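Long-range contact in periplasmic binding protein (Mycobacterium smegmatis, PDB 4MDY), which probably captures an extracytoplasmic iron-containing solute and delivers it to an ABC transporter, as a lipoprotein of the solute-binding protein 8 family: residues K175-L180 against M204-L209. Residues are numbered along the deposited sequence; the frame is centred on the assembly and turned at random.
Sequences KKALLL and MGLTVL
Lys-176 and Ala-177 pair in parallel with Thr-207 and Val-208 respectively. Thr-207 is gripped through both backbone polar atoms: its N donates to Lys-175 O at 2.8 Å, lying above that carbonyl's plane, whereas its O accepts from Ala-177 N at 2.7 Å, almost straight along the C=O axis (177°). A weak bond of 3.4 Å from Leu-209 N to Ala-177 O is the last link, just beyond the short strand; the two chain directions are splayed by 51°.

On one face, Lys-176 and Thr-207 run side by side in the same direction, CG to CG2. Extended beyond CG (chi2 171°), the Lys-176 stem is crossed by Leu-209, whose branch touches both neighbours: CD2 reaches Lys-176 CD at 3.9 Å and CD1 lies 4.1 Å from Leu-178 CG. On the other face, Leu-206 CD1 approaches Ala-177 CB loosely, at 4.2 Å.

Gly-205, with positive phi, closes helix 199-203 in a Schellman motif. That helix links neighbouring parallel strands 176-181 and 207-208 in a beta-alpha-beta crossover, probably within the C-terminal alpha/beta lobe. Strand 207-208 edges the four-stranded sheet; across strand 176-181 lies strand 229-233, while Leu-206 packs on Leu-290 and Leu-294 of helix 279-294.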
ATOM      1  N   LYS A 175      -1.513   0.930 -23.880  1.00 25.08           N
ATOM      2  CA  LYS A 175      -0.799   2.149 -23.527  1.00 24.17           C
ATOM      3  C   LYS A 175       0.215   1.849 -22.424  1.00 19.02           C
ATOM      4  O   LYS A 175      -0.115   1.243 -21.401  1.00 20.32           O
ATOM      5  CB  LYS A 175      -1.762   3.248 -23.093  1.00 26.75           C
ATOM      6  CG  LYS A 175      -2.758   3.668 -24.167  1.00 29.81           C
ATOM      7  CD  LYS A 175      -2.068   4.140 -25.438  1.00 31.76           C
ATOM      8  CE  LYS A 175      -3.009   4.922 -26.342  1.00 35.14           C
ATOM      9  NZ  LYS A 175      -4.234   4.154 -26.688  1.00 35.06           N
ATOM     10  N   LYS A 176       1.445   2.293 -22.643  1.00 19.29           N
ATOM     11  CA  LYS A 176       2.562   1.965 -21.772  1.00 20.39           C
ATOM     12  C   LYS A 176       2.676   2.958 -20.628  1.00 19.52           C
ATOM     13  O   LYS A 176       2.719   4.167 -20.839  1.00 19.85           O
ATOM     14  CB  LYS A 176       3.849   1.902 -22.593  1.00 21.52           C
ATOM     15  CG  LYS A 176       3.746   0.869 -23.711  1.00 24.26           C
ATOM     16  CD  LYS A 176       4.913   0.924 -24.667  1.00 29.98           C
ATOM     17  CE  LYS A 176       4.702  -0.045 -25.820  1.00 36.85           C
ATOM     18  NZ  LYS A 176       5.882  -0.066 -26.724  1.00 45.63           N
ATOM     19  N   ALA A 177       2.707   2.423 -19.412  1.00 19.97           N
ATOM     20  CA  ALA A 177       2.656   3.219 -18.192  1.00 20.37           C
ATOM     21  C   ALA A 177       3.881   2.941 -17.343  1.00 21.38           C
ATOM     22  O   ALA A 177       4.378   1.807 -17.301  1.00 23.69           O
ATOM     23  CB  ALA A 177       1.398   2.894 -17.403  1.00 21.23           C
ATOM     24  N   LEU A 178       4.367   3.995 -16.689  1.00 23.36           N
ATOM     25  CA  LEU A 178       5.369   3.890 -15.637  1.00 21.06           C
ATOM     26  C   LEU A 178       4.824   4.554 -14.382  1.00 19.12           C
ATOM     27  O   LEU A 178       4.141   5.583 -14.452  1.00 19.45           O
ATOM     28  CB  LEU A 178       6.684   4.562 -16.047  1.00 22.06           C
ATOM     29  CG  LEU A 178       7.544   3.876 -17.115  1.00 24.72           C
ATOM     30  CD1 LEU A 178       8.645   4.815 -17.585  1.00 24.23           C
ATOM     31  CD2 LEU A 178       8.148   2.582 -16.590  1.00 26.07           C
ATOM     32  N   LEU A 179       5.130   3.944 -13.240  1.00 17.49           N
ATOM     33  CA  LEU A 179       4.742   4.444 -11.943  1.00 17.56           C
ATOM     34  C   LEU A 179       5.996   4.902 -11.207  1.00 17.00           C
ATOM     35  O   LEU A 179       6.837   4.084 -10.817  1.00 15.64           O
ATOM     36  CB  LEU A 179       4.026   3.354 -11.149  1.00 17.75           C
ATOM     37  CG  LEU A 179       3.557   3.754  -9.754  1.00 19.67           C
ATOM     38  CD1 LEU A 179       2.526   4.872  -9.853  1.00 20.08           C
ATOM     39  CD2 LEU A 179       2.988   2.553  -9.014  1.00 21.04           C
ATOM     40  N   LEU A 180       6.093   6.213 -11.006  1.00 17.36           N
ATOM     41  CA  LEU A 180       7.327   6.856 -10.579  1.00 15.49           C
ATOM     42  C   LEU A 180       7.165   7.533  -9.231  1.00 15.03           C
ATOM     43  O   LEU A 180       6.073   7.953  -8.870  1.00 16.63           O
ATOM     44  CB  LEU A 180       7.758   7.894 -11.623  1.00 15.70           C
ATOM     45  CG  LEU A 180       7.885   7.382 -13.070  1.00 17.01           C
ATOM     46  CD1 LEU A 180       8.292   8.505 -14.006  1.00 18.91           C
ATOM     47  CD2 LEU A 180       8.880   6.233 -13.155  1.00 17.38           C
HETATM   48  N   MSE A 204      -6.365  -2.607 -15.236  1.00 22.83           N
HETATM   49  CA  MSE A 204      -7.072  -1.518 -15.915  1.00 25.92           C
HETATM   50  C   MSE A 204      -6.850  -1.524 -17.411  1.00 28.37           C
HETATM   51  O   MSE A 204      -7.454  -0.720 -18.124  1.00 30.86           O
HETATM   52  CB  MSE A 204      -6.592  -0.174 -15.371  1.00 26.50           C
HETATM   53  CG  MSE A 204      -7.119   0.136 -13.978  1.00 31.68           C
HETATM   54 SE   MSE A 204      -6.370   1.890 -13.485  1.00 40.94          SE
HETATM   55  CE  MSE A 204      -6.931   2.121 -11.618  1.00 34.22           C
ATOM     56  N   GLY A 205      -5.975  -2.406 -17.902  1.00 26.27           N
ATOM     57  CA  GLY A 205      -5.744  -2.565 -19.339  1.00 26.56           C
ATOM     58  C   GLY A 205      -4.435  -1.990 -19.842  1.00 27.64           C
ATOM     59  O   GLY A 205      -4.091  -2.167 -21.008  1.00 28.98           O
ATOM     60  N   LEU A 206      -3.696  -1.320 -18.963  1.00 27.54           N
ATOM     61  CA  LEU A 206      -2.427  -0.697 -19.331  1.00 25.95           C
ATOM     62  C   LEU A 206      -1.308  -1.718 -19.466  1.00 25.76           C
ATOM     63  O   LEU A 206      -1.381  -2.830 -18.926  1.00 28.49           O
ATOM     64  CB  LEU A 206      -2.016   0.340 -18.284  1.00 24.11           C
ATOM     65  CG  LEU A 206      -2.966   1.514 -18.102  1.00 24.88           C
ATOM     66  CD1 LEU A 206      -2.667   2.256 -16.809  1.00 25.61           C
ATOM     67  CD2 LEU A 206      -2.883   2.455 -19.292  1.00 25.95           C
ATOM     68  N   THR A 207      -0.274  -1.318 -20.198  1.00 24.42           N
ATOM     69  CA  THR A 207       0.958  -2.076 -20.295  1.00 24.82           C
ATOM     70  C   THR A 207       1.962  -1.468 -19.323  1.00 24.85           C
ATOM     71  O   THR A 207       2.236  -0.263 -19.344  1.00 25.56           O
ATOM     72  CB  THR A 207       1.507  -2.084 -21.737  1.00 26.00           C
ATOM     73  OG1 THR A 207       0.640  -2.867 -22.573  1.00 25.71           O
ATOM     74  CG2 THR A 207       2.905  -2.667 -21.788  1.00 28.08           C
ATOM     75  N   VAL A 208       2.486  -2.317 -18.453  1.00 23.34           N
ATOM     76  CA  VAL A 208       3.442  -1.912 -17.439  1.00 24.48           C
ATOM     77  C   VAL A 208       4.835  -2.260 -17.953  1.00 22.31           C
ATOM     78  O   VAL A 208       5.208  -3.432 -18.023  1.00 24.29           O
ATOM     79  CB  VAL A 208       3.148  -2.623 -16.103  1.00 26.56           C
ATOM     80  CG1 VAL A 208       4.202  -2.298 -15.060  1.00 30.02           C
ATOM     81  CG2 VAL A 208       1.772  -2.224 -15.583  1.00 28.74           C
ATOM     82  N   LEU A 209       5.591  -1.230 -18.315  1.00 26.72           N
ATOM     83  CA  LEU A 209       6.949  -1.385 -18.835  1.00 28.45           C
ATOM     84  C   LEU A 209       7.919  -1.943 -17.799  1.00 25.94           C
ATOM     85  O   LEU A 209       7.883  -1.552 -16.639  1.00 22.31           O
ATOM     86  CB  LEU A 209       7.495  -0.024 -19.281  1.00 30.15           C
ATOM     87  CG  LEU A 209       6.927   0.604 -20.542  1.00 32.70           C
ATOM     88  CD1 LEU A 209       7.575   1.968 -20.747  1.00 31.49           C
ATOM     89  CD2 LEU A 209       7.153  -0.310 -21.742  1.00 34.67           C
TER